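Local coordinates for protein carbohydrate kinase, FGGY (Novosphingobium aromaticivorans, PDB 3H6E) that probably acts as a sugar kinase of the FGGY family, phosphorylating a carbohydrate whose identity is not established, at residues D137-P151 with R191-R203. Sequence-based numbering, arbitrary orientation.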
loop_
_atom_site.group_PDB
_atom_site.type_symbol
_atom_site.label_atom_id
_atom_site.label_comp_id
_atom_site.label_asym_id
_atom_site.label_seq_id
_atom_site.Cartn_x
_atom_site.Cartn_y
_atom_site.Cartn_z
ATOM N N ASP A 137 2.482 25.192 -7.214
ATOM C CA ASP A 137 1.749 26.390 -7.605
ATOM C C ASP A 137 2.606 27.638 -7.404
ATOM O O ASP A 137 2.378 28.663 -8.046
ATOM C CB ASP A 137 0.432 26.511 -6.832
ATOM C CG ASP A 137 -0.732 25.816 -7.535
ATOM O OD1 ASP A 137 -0.595 25.470 -8.728
ATOM O OD2 ASP A 137 -1.791 25.624 -6.897
ATOM N N GLN A 138 3.594 27.540 -6.516
ATOM C CA GLN A 138 4.521 28.642 -6.260
ATOM C C GLN A 138 5.704 28.637 -7.224
ATOM O O GLN A 138 6.067 29.677 -7.773
ATOM C CB GLN A 138 5.049 28.587 -4.827
ATOM C CG GLN A 138 4.057 29.014 -3.765
ATOM C CD GLN A 138 4.747 29.536 -2.517
ATOM O OE1 GLN A 138 4.101 30.059 -1.607
ATOM N NE2 GLN A 138 6.072 29.408 -2.473
ATOM N N LEU A 139 6.302 27.465 -7.422
ATOM C CA LEU A 139 7.505 27.333 -8.240
ATOM C C LEU A 139 7.219 27.457 -9.737
ATOM O O LEU A 139 8.067 27.908 -10.507
ATOM C CB LEU A 139 8.186 25.990 -7.967
ATOM C CG LEU A 139 8.362 25.558 -6.511
ATOM C CD1 LEU A 139 8.699 24.079 -6.439
ATOM C CD2 LEU A 139 9.427 26.393 -5.814
ATOM N N HIS A 140 6.030 27.033 -10.148
ATOM C CA HIS A 140 5.672 27.042 -11.559
ATOM C C HIS A 140 4.215 27.438 -11.734
ATOM O O HIS A 140 3.421 26.677 -12.291
ATOM C CB HIS A 140 5.926 25.665 -12.177
ATOM C CG HIS A 140 7.337 25.188 -12.025
ATOM N ND1 HIS A 140 7.671 24.068 -11.294
ATOM C CD2 HIS A 140 8.502 25.686 -12.501
ATOM C CE1 HIS A 140 8.979 23.891 -11.335
ATOM N NE2 HIS A 140 9.508 24.861 -12.061
ATOM N N PRO A 141 3.864 28.645 -11.259
ATOM C CA PRO A 141 2.484 29.144 -11.213
ATOM C C PRO A 141 1.747 28.985 -12.537
ATOM O O PRO A 141 0.634 28.457 -12.558
ATOM C CB PRO A 141 2.663 30.630 -10.887
ATOM C CG PRO A 141 3.962 30.694 -10.160
ATOM C CD PRO A 141 4.832 29.652 -10.787
ATOM N N ASP A 142 2.367 29.431 -13.626
ATOM C CA ASP A 142 1.728 29.404 -14.938
ATOM C C ASP A 142 1.608 27.985 -15.478
ATOM O O ASP A 142 0.542 27.570 -15.938
ATOM C CB ASP A 142 2.501 30.282 -15.927
ATOM C CG ASP A 142 2.644 31.717 -15.443
ATOM O OD1 ASP A 142 3.482 32.456 -16.004
ATOM O OD2 ASP A 142 1.921 32.106 -14.500
ATOM N N VAL A 143 2.707 27.245 -15.416
ATOM C CA VAL A 143 2.736 25.875 -15.914
ATOM C C VAL A 143 1.708 24.978 -15.216
ATOM O O VAL A 143 1.227 24.009 -15.803
ATOM C CB VAL A 143 4.150 25.262 -15.798
ATOM C CG1 VAL A 143 4.125 23.771 -16.131
ATOM C CG2 VAL A 143 5.122 26.005 -16.707
HETATM N N MSE A 144 1.368 25.303 -13.970
HETATM C CA MSE A 144 0.378 24.523 -13.230
HETATM C C MSE A 144 -1.054 24.845 -13.660
HETATM O O MSE A 144 -1.927 23.975 -13.634
HETATM C CB MSE A 144 0.524 24.723 -11.720
HETATM C CG MSE A 144 1.803 24.160 -11.132
HETATM SE SE MSE A 144 2.297 22.432 -11.894
HETATM C CE MSE A 144 0.770 21.356 -11.319
ATOM N N ALA A 145 -1.292 26.092 -14.052
ATOM C CA ALA A 145 -2.628 26.521 -14.457
ATOM C C ALA A 145 -2.997 26.026 -15.858
ATOM O O ALA A 145 -4.175 25.897 -16.188
ATOM C CB ALA A 145 -2.743 28.034 -14.378
ATOM N N ASN A 146 -1.985 25.756 -16.675
ATOM C CA ASN A 146 -2.196 25.240 -18.023
ATOM C C ASN A 146 -2.099 23.724 -18.030
ATOM O O ASN A 146 -2.233 23.079 -19.073
ATOM C CB ASN A 146 -1.148 25.809 -18.981
ATOM C CG ASN A 146 -1.169 27.328 -19.038
ATOM O OD1 ASN A 146 -0.152 27.965 -19.323
ATOM N ND2 ASN A 146 -2.332 27.914 -18.763
ATOM N N ALA A 147 -1.861 23.156 -16.853
ATOM C CA ALA A 147 -1.512 21.749 -16.756
ATOM C C ALA A 147 -2.718 20.823 -16.703
ATOM O O ALA A 147 -3.759 21.168 -16.151
ATOM C CB ALA A 147 -0.618 21.515 -15.547
ATOM N N THR A 148 -2.565 19.649 -17.300
ATOM C CA THR A 148 -3.455 18.538 -17.032
ATOM C C THR A 148 -2.801 17.702 -15.947
ATOM O O THR A 148 -1.621 17.373 -16.038
ATOM C CB THR A 148 -3.668 17.675 -18.279
ATOM O OG1 THR A 148 -4.412 18.423 -19.247
ATOM C CG2 THR A 148 -4.429 16.394 -17.925
ATOM N N LEU A 149 -3.556 17.383 -14.904
ATOM C CA LEU A 149 -3.016 16.596 -13.806
ATOM C C LEU A 149 -3.436 15.141 -13.937
ATOM O O LEU A 149 -4.496 14.837 -14.485
ATOM C CB LEU A 149 -3.434 17.181 -12.459
ATOM C CG LEU A 149 -2.716 18.493 -12.140
ATOM C CD1 LEU A 149 -3.192 19.083 -10.821
ATOM C CD2 LEU A 149 -1.211 18.271 -12.126
ATOM N N LEU A 150 -2.602 14.247 -13.421
ATOM C CA LEU A 150 -2.717 12.843 -13.758
ATOM C C LEU A 150 -1.815 12.008 -12.850
ATOM O O LEU A 150 -0.602 12.222 -12.802
ATOM C CB LEU A 150 -2.323 12.673 -15.227
ATOM C CG LEU A 150 -2.571 11.364 -15.965
ATOM C CD1 LEU A 150 -2.521 11.584 -17.462
ATOM C CD2 LEU A 150 -1.528 10.385 -15.560
ATOM N N PRO A 151 -2.408 11.052 -12.120
ATOM C CA PRO A 151 -1.645 10.235 -11.170
ATOM C C PRO A 151 -0.474 9.509 -11.831
ATOM O O PRO A 151 -0.475 9.306 -13.042
ATOM C CB PRO A 151 -2.682 9.223 -10.668
ATOM C CG PRO A 151 -3.996 9.891 -10.880
ATOM C CD PRO A 151 -3.835 10.686 -12.139
ATOM N N ARG A 191 -12.208 23.805 -4.673
ATOM C CA ARG A 191 -12.049 25.209 -4.318
ATOM C C ARG A 191 -10.841 25.860 -5.002
ATOM O O ARG A 191 -10.946 26.952 -5.571
ATOM C CB ARG A 191 -11.886 25.311 -2.802
ATOM C CG ARG A 191 -12.660 26.424 -2.151
ATOM C CD ARG A 191 -12.284 26.525 -0.683
ATOM N NE ARG A 191 -10.858 26.791 -0.510
ATOM C CZ ARG A 191 -10.014 25.981 0.117
ATOM N NH1 ARG A 191 -10.447 24.846 0.648
ATOM N NH2 ARG A 191 -8.736 26.309 0.220
ATOM N N LEU A 192 -9.695 25.185 -4.932
ATOM C CA LEU A 192 -8.440 25.712 -5.460
ATOM C C LEU A 192 -8.351 25.612 -6.979
ATOM O O LEU A 192 -7.411 26.123 -7.586
ATOM C CB LEU A 192 -7.256 24.975 -4.833
ATOM C CG LEU A 192 -7.028 25.149 -3.332
ATOM C CD1 LEU A 192 -5.966 24.173 -2.851
ATOM C CD2 LEU A 192 -6.639 26.584 -2.995
ATOM N N GLY A 193 -9.320 24.946 -7.592
ATOM C CA GLY A 193 -9.296 24.745 -9.028
ATOM C C GLY A 193 -8.421 23.572 -9.435
ATOM O O GLY A 193 -8.167 23.361 -10.620
ATOM N N TRP A 194 -7.959 22.801 -8.453
ATOM C CA TRP A 194 -7.136 21.629 -8.737
ATOM C C TRP A 194 -7.945 20.519 -9.404
ATOM O O TRP A 194 -7.478 19.879 -10.348
ATOM C CB TRP A 194 -6.468 21.103 -7.464
ATOM C CG TRP A 194 -5.379 22.001 -6.932
ATOM C CD1 TRP A 194 -4.853 23.104 -7.540
ATOM C CD2 TRP A 194 -4.662 21.843 -5.698
ATOM N NE1 TRP A 194 -3.866 23.652 -6.755
ATOM C CE2 TRP A 194 -3.727 22.895 -5.621
ATOM C CE3 TRP A 194 -4.724 20.917 -4.652
ATOM C CZ2 TRP A 194 -2.863 23.050 -4.538
ATOM C CZ3 TRP A 194 -3.865 21.071 -3.579
ATOM C CH2 TRP A 194 -2.948 22.131 -3.530
ATOM N N ALA A 195 -9.159 20.298 -8.910
ATOM C CA ALA A 195 -10.016 19.237 -9.432
ATOM C C ALA A 195 -10.281 19.404 -10.923
ATOM O O ALA A 195 -10.411 18.424 -11.654
ATOM C CB ALA A 195 -11.329 19.187 -8.662
ATOM N N ALA A 196 -10.347 20.654 -11.369
ATOM C CA ALA A 196 -10.636 20.952 -12.767
ATOM C C ALA A 196 -9.455 20.641 -13.684
ATOM O O ALA A 196 -9.621 20.503 -14.897
ATOM C CB ALA A 196 -11.060 22.409 -12.918
ATOM N N ARG A 197 -8.263 20.533 -13.103
ATOM C CA ARG A 197 -7.057 20.261 -13.880
ATOM C C ARG A 197 -6.850 18.770 -14.164
ATOM O O ARG A 197 -6.081 18.410 -15.055
ATOM C CB ARG A 197 -5.824 20.802 -13.162
ATOM C CG ARG A 197 -5.850 22.290 -12.866
ATOM C CD ARG A 197 -4.602 22.671 -12.079
ATOM N NE ARG A 197 -4.603 24.060 -11.635
ATOM C CZ ARG A 197 -3.664 24.588 -10.854
ATOM N NH1 ARG A 197 -2.653 23.838 -10.427
ATOM N NH2 ARG A 197 -3.735 25.863 -10.495
ATOM N N PHE A 198 -7.527 17.912 -13.408
ATOM C CA PHE A 198 -7.334 16.465 -13.532
ATOM C C PHE A 198 -7.946 15.835 -14.786
ATOM O O PHE A 198 -9.048 16.188 -15.211
ATOM C CB PHE A 198 -7.844 15.744 -12.278
ATOM C CG PHE A 198 -6.825 15.656 -11.178
ATOM C CD1 PHE A 198 -5.993 14.553 -11.077
ATOM C CD2 PHE A 198 -6.690 16.679 -10.253
ATOM C CE1 PHE A 198 -5.052 14.467 -10.072
ATOM C CE2 PHE A 198 -5.748 16.600 -9.245
ATOM C CZ PHE A 198 -4.925 15.490 -9.156
ATOM N N ALA A 199 -7.212 14.892 -15.369
ATOM C CA ALA A 199 -7.723 14.097 -16.475
ATOM C C ALA A 199 -8.972 13.339 -16.036
ATOM O O ALA A 199 -9.074 12.931 -14.879
ATOM C CB ALA A 199 -6.663 13.134 -16.952
ATOM N N PRO A 200 -9.931 13.156 -16.957
ATOM C CA PRO A 200 -11.206 12.511 -16.621
ATOM C C PRO A 200 -10.995 11.191 -15.896
ATOM O O PRO A 200 -10.172 10.379 -16.319
ATOM C CB PRO A 200 -11.848 12.274 -17.989
ATOM C CG PRO A 200 -11.285 13.355 -18.847
ATOM C CD PRO A 200 -9.869 13.551 -18.375
ATOM N N ILE A 201 -11.723 10.990 -14.805
ATOM C CA ILE A 201 -11.602 9.764 -14.025
ATOM C C ILE A 201 -12.179 8.558 -14.760
ATOM O O ILE A 201 -13.278 8.613 -15.318
ATOM C CB ILE A 201 -12.271 9.895 -12.643
ATOM C CG1 ILE A 201 -11.403 10.753 -11.717
ATOM C CG2 ILE A 201 -12.504 8.519 -12.037
ATOM C CD1 ILE A 201 -12.036 11.048 -10.372
ATOM N N VAL A 202 -11.413 7.474 -14.753
ATOM C CA VAL A 202 -11.791 6.230 -15.410
ATOM C C VAL A 202 -11.577 5.087 -14.425
ATOM O O VAL A 202 -10.880 5.251 -13.420
ATOM C CB VAL A 202 -10.957 6.022 -16.699
ATOM C CG1 VAL A 202 -10.462 4.598 -16.832
ATOM C CG2 VAL A 202 -11.749 6.450 -17.923
ATOM N N ARG A 203 -12.198 3.943 -14.686
ATOM C CA ARG A 203 -12.027 2.775 -13.829
ATOM C C ARG A 203 -10.770 1.998 -14.213
ATOM O O ARG A 203 -10.476 1.818 -15.394
ATOM C CB ARG A 203 -13.279 1.899 -13.872
ATOM C CG ARG A 203 -14.532 2.683 -13.511
ATOM C CD ARG A 203 -15.802 1.852 -13.571
ATOM N NE ARG A 203 -16.031 1.087 -12.347
ATOM C CZ ARG A 203 -16.256 1.628 -11.153
ATOM N NH1 ARG A 203 -16.265 2.947 -11.001
ATOM N NH2 ARG A 203 -16.460 0.844 -10.102
#
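Asp137, in the last turn of helix 129-139, divides its carboxylate between two donors. Asp137 OD1 accepts Arg197 NH1 at 3.1 Å through its syn lone pair, a nearly straight salt bridge in which OD1 lies at the guanidinium edge and the carboxylate plane is turned 73° from the guanidinium; Asp137 OD2 takes the indole N-H of Trp194, NE1 to OD2 2.9 Å, at the ring edge. Farther along, Met144 O, not hydrogen-bonded to it, and Trp194 CD1 lie over opposite faces of the guanidinium, both offset toward the rim. With CG anti to its carbonyl carbon (chi1 -58°) and the chain extended from CG to NE, Arg197 runs past Ala147 O alongside Leu149. Were Arg197 an alanine, Asp137 would probably lose its positive mate and a gap open between Met144 and Trp194. At Leu149 the backbones join: Leu149 N donates to Arg197 O (2.7 Å) and Leu149 O accepts Ala199 N (2.9 Å). Leu149 CB stands over the centre of the Phe198 ring, 3.7 Å from the centroid, a CH-pi contact. Strand 148-151, paired with strand 81-85 through Thr148 and Leu150, is an edge strand; on it Leu149 and Phe198 form a single beta bridge, extending a small antiparallel sheet in the N-terminal domain of an FGGY kinase.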